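Local atomic coordinates of alkylpurine DNA glycosylase AlkC (Pseudomonas fluorescens, PDB entry 5VHV), a protein that excises alkylated purine bases from damaged DNA as a base excision repair glycosylase, without flipping the damaged nucleotide out of the duplex. Residues V92-R97 against A119-F123. Residues are numbered along the deposited sequence.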
ATOM      1  N   VAL A  92      -7.850  10.771 -19.145  1.00 14.34           N
ATOM      2  CA  VAL A  92      -9.218  11.088 -18.739  1.00 13.62           C
ATOM      3  C   VAL A  92      -9.224  12.143 -17.632  1.00 11.53           C
ATOM      4  O   VAL A  92     -10.029  13.081 -17.641  1.00 15.28           O
ATOM      5  CB  VAL A  92      -9.935   9.794 -18.295  1.00 13.43           C
ATOM      6  CG1 VAL A  92     -11.271  10.115 -17.654  1.00 15.82           C
ATOM      7  CG2 VAL A  92     -10.088   8.846 -19.462  1.00 15.49           C
ATOM      8  N   ALA A  93      -8.378  11.964 -16.617  1.00 12.36           N
ATOM      9  CA  ALA A  93      -8.326  12.945 -15.531  1.00 14.42           C
ATOM     10  C   ALA A  93      -7.854  14.310 -16.019  1.00 14.30           C
ATOM     11  O   ALA A  93      -8.302  15.346 -15.508  1.00 15.55           O
ATOM     12  CB  ALA A  93      -7.414  12.445 -14.423  1.00 16.45           C
ATOM     13  N   SER A  94      -6.963  14.327 -17.016  1.00 16.10           N
ATOM     14  CA  SER A  94      -6.411  15.578 -17.521  1.00 14.59           C
ATOM     15  C   SER A  94      -7.425  16.348 -18.353  1.00 14.60           C
ATOM     16  O   SER A  94      -7.557  17.569 -18.205  1.00 14.92           O
ATOM     17  CB  SER A  94      -5.155  15.305 -18.354  1.00 14.65           C
ATOM     18  OG  SER A  94      -4.087  14.758 -17.570  1.00 15.81           O
ATOM     19  N   TYR A  95      -8.126  15.664 -19.263  1.00 15.71           N
ATOM     20  CA  TYR A  95      -8.893  16.327 -20.309  1.00 16.28           C
ATOM     21  C   TYR A  95     -10.395  16.082 -20.215  1.00 17.36           C
ATOM     22  O   TYR A  95     -11.153  16.658 -21.014  1.00 14.84           O
ATOM     23  CB  TYR A  95      -8.361  15.895 -21.692  1.00 16.63           C
ATOM     24  CG  TYR A  95      -6.852  16.067 -21.753  1.00 13.53           C
ATOM     25  CD1 TYR A  95      -6.274  17.327 -21.599  1.00 16.05           C
ATOM     26  CD2 TYR A  95      -6.021  14.985 -21.902  1.00 13.14           C
ATOM     27  CE1 TYR A  95      -4.879  17.488 -21.610  1.00 13.94           C
ATOM     28  CE2 TYR A  95      -4.627  15.132 -21.924  1.00 13.70           C
ATOM     29  CZ  TYR A  95      -4.067  16.384 -21.768  1.00 14.42           C
ATOM     30  OH  TYR A  95      -2.699  16.481 -21.770  1.00 16.07           O
ATOM     31  N   GLY A  96     -10.845  15.281 -19.249  1.00 18.46           N
ATOM     32  CA  GLY A  96     -12.233  14.871 -19.140  1.00 21.32           C
ATOM     33  C   GLY A  96     -13.045  15.524 -18.040  1.00 21.37           C
ATOM     34  O   GLY A  96     -14.168  15.071 -17.771  1.00 19.06           O
ATOM     35  N   ARG A  97     -12.550  16.593 -17.417  1.00 19.09           N
ATOM     36  CA  ARG A  97     -13.216  17.179 -16.246  1.00 21.83           C
ATOM     37  C   ARG A  97     -14.611  17.736 -16.561  1.00 34.13           C
ATOM     38  O   ARG A  97     -15.482  17.755 -15.674  1.00 27.50           O
ATOM     39  CB  ARG A  97     -12.356  18.303 -15.663  1.00 27.33           C
ATOM     40  CG  ARG A  97     -11.013  17.894 -15.032  1.00 53.01           C
ATOM     41  CD  ARG A  97     -10.336  19.142 -14.428  1.00 62.92           C
ATOM     42  NE  ARG A  97      -8.944  18.937 -14.023  1.00 45.53           N
ATOM     43  CZ  ARG A  97      -8.535  18.695 -12.775  1.00 70.27           C
ATOM     44  NH1 ARG A  97      -9.403  18.615 -11.771  0.67 61.43           N
ATOM     45  NH2 ARG A  97      -7.242  18.529 -12.523  0.60 67.25           N
ATOM     46  N   ALA A 119      -6.103   8.444 -11.353  1.00 12.63           N
ATOM     47  CA  ALA A 119      -6.965   9.365 -12.091  1.00 12.48           C
ATOM     48  C   ALA A 119      -8.225   9.711 -11.294  1.00 12.13           C
ATOM     49  O   ALA A 119      -8.673  10.859 -11.299  1.00 12.61           O
ATOM     50  CB  ALA A 119      -7.319   8.738 -13.444  1.00 13.64           C
ATOM     51  N   ILE A 120      -8.816   8.732 -10.603  1.00 12.84           N
ATOM     52  CA  ILE A 120     -10.084   8.999  -9.938  1.00 13.01           C
ATOM     53  C   ILE A 120      -9.902  10.020  -8.826  1.00 14.29           C
ATOM     54  O   ILE A 120     -10.845  10.748  -8.488  1.00 15.01           O
ATOM     55  CB  ILE A 120     -10.702   7.693  -9.405  1.00 12.63           C
ATOM     56  CG1 ILE A 120     -12.158   7.901  -8.980  1.00 15.07           C
ATOM     57  CG2 ILE A 120      -9.896   7.119  -8.229  1.00 14.41           C
ATOM     58  CD1 ILE A 120     -13.109   8.160 -10.136  1.00 13.08           C
ATOM     59  N   ARG A 121      -8.685  10.145  -8.287  1.00 13.17           N
ATOM     60  CA  ARG A 121      -8.454  11.069  -7.180  1.00 13.42           C
ATOM     61  C   ARG A 121      -8.530  12.526  -7.620  1.00 11.99           C
ATOM     62  O   ARG A 121      -8.903  13.387  -6.819  1.00 14.71           O
ATOM     63  CB  ARG A 121      -7.109  10.749  -6.514  1.00 13.47           C
ATOM     64  CG  ARG A 121      -7.138   9.350  -5.880  1.00 14.13           C
ATOM     65  CD  ARG A 121      -5.780   8.922  -5.339  1.00 14.39           C
ATOM     66  NE  ARG A 121      -5.368   9.473  -4.047  1.00 14.34           N
ATOM     67  CZ  ARG A 121      -5.827   9.042  -2.869  1.00 12.13           C
ATOM     68  NH1 ARG A 121      -6.772   8.107  -2.829  1.00 14.00           N
ATOM     69  NH2 ARG A 121      -5.328   9.527  -1.721  1.00 16.99           N
ATOM     70  N   HIS A 122      -8.224  12.827  -8.892  0.91 12.48           N
ATOM     71  CA  HIS A 122      -8.427  14.189  -9.375  1.00 13.57           C
ATOM     72  C   HIS A 122      -9.902  14.541  -9.373  1.00 14.96           C
ATOM     73  O   HIS A 122     -10.277  15.687  -9.073  1.00 17.08           O
ATOM     74  CB  HIS A 122      -7.835  14.354 -10.776  1.00 16.80           C
ATOM     75  CG  HIS A 122      -6.350  14.172 -10.804  0.96 17.11           C
ATOM     76  ND1 HIS A 122      -5.473  15.172 -10.427  1.00 24.39           N
ATOM     77  CD2 HIS A 122      -5.592  13.089 -11.079  0.85 13.74           C
ATOM     78  CE1 HIS A 122      -4.235  14.717 -10.508  0.73 20.30           C
ATOM     79  NE2 HIS A 122      -4.279  13.454 -10.903  0.81 16.92           N
ATOM     80  N   PHE A 123     -10.759  13.567  -9.691  1.00 14.28           N
ATOM     81  CA  PHE A 123     -12.197  13.809  -9.669  1.00 14.84           C
ATOM     82  C   PHE A 123     -12.705  13.886  -8.233  1.00 15.44           C
ATOM     83  O   PHE A 123     -13.556  14.722  -7.922  1.00 16.84           O
ATOM     84  CB  PHE A 123     -12.934  12.720 -10.455  1.00 13.03           C
ATOM     85  CG  PHE A 123     -12.731  12.790 -11.956  1.00 14.38           C
ATOM     86  CD1 PHE A 123     -13.564  13.565 -12.764  1.00 18.55           C
ATOM     87  CD2 PHE A 123     -11.720  12.073 -12.550  1.00 13.75           C
ATOM     88  CE1 PHE A 123     -13.384  13.606 -14.146  1.00 18.05           C
ATOM     89  CE2 PHE A 123     -11.522  12.105 -13.939  1.00 14.38           C
ATOM     90  CZ  PHE A 123     -12.351  12.881 -14.732  1.00 14.40           C
TER
HETATM   91  O   HOH W   1      -6.011  17.806  -9.579  1.00 27.95           O
HETATM   92  O   HOH W   2      -8.648  18.170  -9.243  1.00 28.25           O
HETATM   93  O   HOH W   3     -11.698  16.900 -11.941  1.00 33.99           O
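Start at A119, where the backbones come closest: its CA is 5.1 Å from A93 CA, and its CB sits 3.8 Å from A93 CB. The two alanine methyls let the helices approach closely here, and A93 CB also touches A119 O at 3.7 Å. I120 and R121 face away. H122 turns back, its CD2 3.9 Å from A93 CB. No direct hydrogen bond crosses the contact, so water does the polar work: one molecule links H122 ND1 (2.8 Å) to R97 NH2 (3.3 Å), and a second accepts from R97 NH1 (2.7 Å) and donates to H122 O (3.0 Å). The F123 side chain leaves its CA sideways, but its ring comes in against the end of helix 87-95: CE2 lies 3.7 Å from A93 CA, and the ring edge meets V92 O (3.7 Å from CZ) and G96 O (4.0 Å from CE1). G96, first past the helix to leave helical phi/psi, lacks a CB, which would run into V92 O. The contact joins the C-terminal end of helix 87-95 to helix 119-126, packing consistent with this family's HEAT-like helical repeats, with helix 100-110 touching V92, I120 and F123 and helix 65-75 covering V92.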